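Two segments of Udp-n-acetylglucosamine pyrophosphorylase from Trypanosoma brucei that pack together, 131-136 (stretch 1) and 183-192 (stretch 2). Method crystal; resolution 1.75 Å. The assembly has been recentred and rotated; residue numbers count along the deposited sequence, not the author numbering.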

# COMPACT_ATOMS: atom_id res chain seq x y z
N LYS A 131 -3.67 16.53 -8.60
CA LYS A 131 -4.68 15.50 -8.79
C LYS A 131 -4.27 14.33 -7.89
O LYS A 131 -3.18 14.37 -7.33
CB LYS A 131 -4.72 15.09 -10.27
CG LYS A 131 -5.50 16.09 -11.12
CD LYS A 131 -5.16 15.97 -12.59
CE LYS A 131 -5.85 17.06 -13.41
NZ LYS A 131 -7.34 16.85 -13.43
N PRO A 132 -5.12 13.30 -7.73
CA PRO A 132 -4.69 12.17 -6.90
C PRO A 132 -3.45 11.53 -7.48
O PRO A 132 -3.27 11.50 -8.70
CB PRO A 132 -5.89 11.21 -6.96
CG PRO A 132 -7.04 12.12 -7.20
CD PRO A 132 -6.51 13.11 -8.19
N LYS A 133 -2.58 11.03 -6.62
CA LYS A 133 -1.32 10.47 -7.09
C LYS A 133 -1.46 9.33 -8.09
O LYS A 133 -0.62 9.18 -8.98
CB LYS A 133 -0.40 10.05 -5.92
CG LYS A 133 0.98 9.61 -6.41
CD LYS A 133 1.97 9.40 -5.28
CE LYS A 133 2.44 10.73 -4.69
NZ LYS A 133 3.38 10.46 -3.59
N GLY A 134 -2.53 8.53 -7.96
CA GLY A 134 -2.76 7.44 -8.90
C GLY A 134 -2.95 7.88 -10.34
O GLY A 134 -2.78 7.09 -11.27
N PHE A 135 -3.29 9.15 -10.54
CA PHE A 135 -3.45 9.71 -11.89
C PHE A 135 -2.09 9.97 -12.54
O PHE A 135 -1.99 10.14 -13.78
CB PHE A 135 -4.21 11.07 -11.86
CG PHE A 135 -5.68 11.00 -11.49
CD1 PHE A 135 -6.17 10.08 -10.57
CD2 PHE A 135 -6.56 11.94 -12.02
CE1 PHE A 135 -7.51 10.08 -10.22
CE2 PHE A 135 -7.90 11.92 -11.68
CZ PHE A 135 -8.38 11.00 -10.77
N PHE A 136 -1.04 10.05 -11.72
CA PHE A 136 0.29 10.49 -12.19
C PHE A 136 0.88 9.58 -13.27
O PHE A 136 0.84 8.34 -13.14
CB PHE A 136 1.26 10.62 -11.02
CG PHE A 136 2.62 11.17 -11.40
CD1 PHE A 136 2.80 12.54 -11.56
CD2 PHE A 136 3.71 10.32 -11.58
CE1 PHE A 136 4.05 13.05 -11.92
CE2 PHE A 136 4.95 10.83 -11.94
CZ PHE A 136 5.12 12.20 -12.10
N GLN A 183 -12.44 13.79 -0.02
CA GLN A 183 -12.40 14.83 -1.03
C GLN A 183 -12.08 14.35 -2.44
O GLN A 183 -12.55 14.94 -3.39
CB GLN A 183 -11.47 15.95 -0.61
CG GLN A 183 -12.07 16.78 0.51
CD GLN A 183 -11.27 18.02 0.84
OE1 GLN A 183 -10.03 17.98 0.92
NE2 GLN A 183 -11.97 19.13 1.03
N ASN A 184 -11.30 13.27 -2.57
CA ASN A 184 -10.88 12.82 -3.90
C ASN A 184 -11.65 11.62 -4.46
O ASN A 184 -11.36 11.14 -5.56
CB ASN A 184 -9.34 12.63 -3.97
CG ASN A 184 -8.86 11.27 -3.45
OD1 ASN A 184 -9.64 10.36 -3.16
ND2 ASN A 184 -7.54 11.14 -3.34
N ASP A 185 -12.66 11.17 -3.71
CA ASP A 185 -13.34 9.93 -4.08
C ASP A 185 -14.05 10.04 -5.42
O ASP A 185 -13.85 9.21 -6.31
CB ASP A 185 -14.28 9.45 -2.97
CG ASP A 185 -14.99 8.16 -3.34
OD1 ASP A 185 -16.01 8.22 -4.05
OD2 ASP A 185 -14.51 7.08 -2.96
N ALA A 186 -14.85 11.10 -5.58
CA ALA A 186 -15.63 11.28 -6.80
C ALA A 186 -14.75 11.39 -8.03
O ALA A 186 -15.01 10.75 -9.04
CB ALA A 186 -16.52 12.50 -6.66
N GLU A 187 -13.69 12.19 -7.95
CA GLU A 187 -12.82 12.36 -9.09
C GLU A 187 -12.07 11.06 -9.40
O GLU A 187 -11.82 10.76 -10.57
CB GLU A 187 -11.88 13.57 -8.91
CG GLU A 187 -10.71 13.37 -7.96
CD GLU A 187 -9.90 14.64 -7.74
OE1 GLU A 187 -9.45 15.25 -8.73
OE2 GLU A 187 -9.71 15.02 -6.58
N THR A 188 -11.77 10.28 -8.36
CA THR A 188 -11.13 8.97 -8.57
C THR A 188 -12.07 7.99 -9.31
O THR A 188 -11.68 7.34 -10.28
CB THR A 188 -10.60 8.36 -7.26
OG1 THR A 188 -9.67 9.28 -6.65
CG2 THR A 188 -9.87 7.00 -7.53
N GLN A 189 -13.33 7.92 -8.87
CA GLN A 189 -14.29 7.03 -9.55
C GLN A 189 -14.48 7.44 -11.00
O GLN A 189 -14.54 6.57 -11.87
CB GLN A 189 -15.62 7.03 -8.82
CG GLN A 189 -15.53 6.42 -7.43
CD GLN A 189 -16.86 6.00 -6.91
OE1 GLN A 189 -17.60 5.29 -7.59
NE2 GLN A 189 -17.20 6.44 -5.72
N ARG A 190 -14.56 8.75 -11.23
CA ARG A 190 -14.67 9.29 -12.60
C ARG A 190 -13.51 8.87 -13.50
O ARG A 190 -13.71 8.45 -14.64
CB ARG A 190 -14.78 10.81 -12.58
CG ARG A 190 -16.19 11.33 -12.38
CD ARG A 190 -16.25 12.77 -12.89
NE ARG A 190 -17.59 13.34 -12.76
CZ ARG A 190 -18.55 13.26 -13.68
NH1 ARG A 190 -18.35 12.60 -14.82
NH2 ARG A 190 -19.73 13.82 -13.45
N PHE A 191 -12.30 9.01 -12.99
CA PHE A 191 -11.10 8.59 -13.72
C PHE A 191 -11.16 7.10 -14.09
O PHE A 191 -10.86 6.75 -15.22
CB PHE A 191 -9.86 8.91 -12.85
CG PHE A 191 -8.54 8.64 -13.51
CD1 PHE A 191 -8.06 9.48 -14.52
CD2 PHE A 191 -7.73 7.58 -13.08
CE1 PHE A 191 -6.81 9.25 -15.10
CE2 PHE A 191 -6.48 7.35 -13.66
CZ PHE A 191 -6.02 8.19 -14.67
N PHE A 192 -11.55 6.23 -13.15
CA PHE A 192 -11.68 4.81 -13.46
C PHE A 192 -12.75 4.59 -14.54
O PHE A 192 -12.53 3.85 -15.50
CB PHE A 192 -12.01 3.97 -12.20
CG PHE A 192 -10.78 3.49 -11.45
CD1 PHE A 192 -10.03 4.37 -10.68
CD2 PHE A 192 -10.37 2.15 -11.53
CE1 PHE A 192 -8.89 3.91 -9.99
CE2 PHE A 192 -9.25 1.70 -10.85
CZ PHE A 192 -8.50 2.58 -10.08

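Short segments distant in sequence can pack through van der Waals contact and ring stacking with no hydrogen bond between them, while several polar groups find partners within a segment or elsewhere. The contact between residues 131-136 and 183-192, which carries the helix 185-192, of this pyrophosphorylase illustrates the principle: no hydrogen bond crosses it, and the two sides together bury 323 Å².

Lys131 stands at a corner of the chain and remains exposed, its CA-to-CB bond directed sideways and its side chain making no contact. Packing begins at Pro132, whose CA-to-CB bond points toward stretch 2 and which is buried. The ring lies against three residues: its closest approaches are CB to ND2 of Asn184 at 4.0 Å, CG to OG1 of Thr188 at 3.9 Å, and CD to OE1 of Glu187 at 3.7 Å. These are van der Waals contacts with polar atoms, and two of the partners have their needs met otherwise. Thr188 OG1 donates a hydrogen bond to Asn184 O at 2.7 Å, beside the backbone bond from Thr188 N to the same oxygen (3.0 Å), while Asn184 ND2 is bonded elsewhere in the structure. A proline, with no amide hydrogen and an apolar ring, fits against such a surface without adding a donor that needs a partner.

After Pro132 the chain enters a 3-10 segment, tied by Phe135 N to Pro132 O (3.0 Å) and Phe136 N to Lys133 O (2.9 Å). The CA-to-CB bond of Lys133 points away from the helix, and its NZ is hydrogen-bonded elsewhere. Gly134 is buried but contributes little; its O comes within 4.4 Å of CE2 of Phe191.

Phe135 supplies the largest share of the covered surface. Its CA-to-CB bond runs sideways, yet with chi1 at -69° (m) the ring reaches the helix. There it stacks face to face with Phe191, whose own CA-to-CB bond points toward stretch 1 and whose chi1 is t. The ring centroids are 3.9 Å apart and the planes only 14° from parallel, so two flat, apolar surfaces meet closely. The tightest approach is Phe135 CZ to Phe191 CB, 3.3 Å. The edge of the same ring meets the helix backbone: CZ lies 3.5 Å from Glu187 O, an oxygen that already accepts Phe191 N at 3.0 Å, and 4.1 Å from Thr188 CA. Glu187, with chi1 at 75° (p), lies along both Pro132 and Phe135; its CG is 4.4 Å from Phe135 CZ, so its methylene part adds apolar packing.

Phe136 takes no part; its CA-to-CB bond points away from the helix.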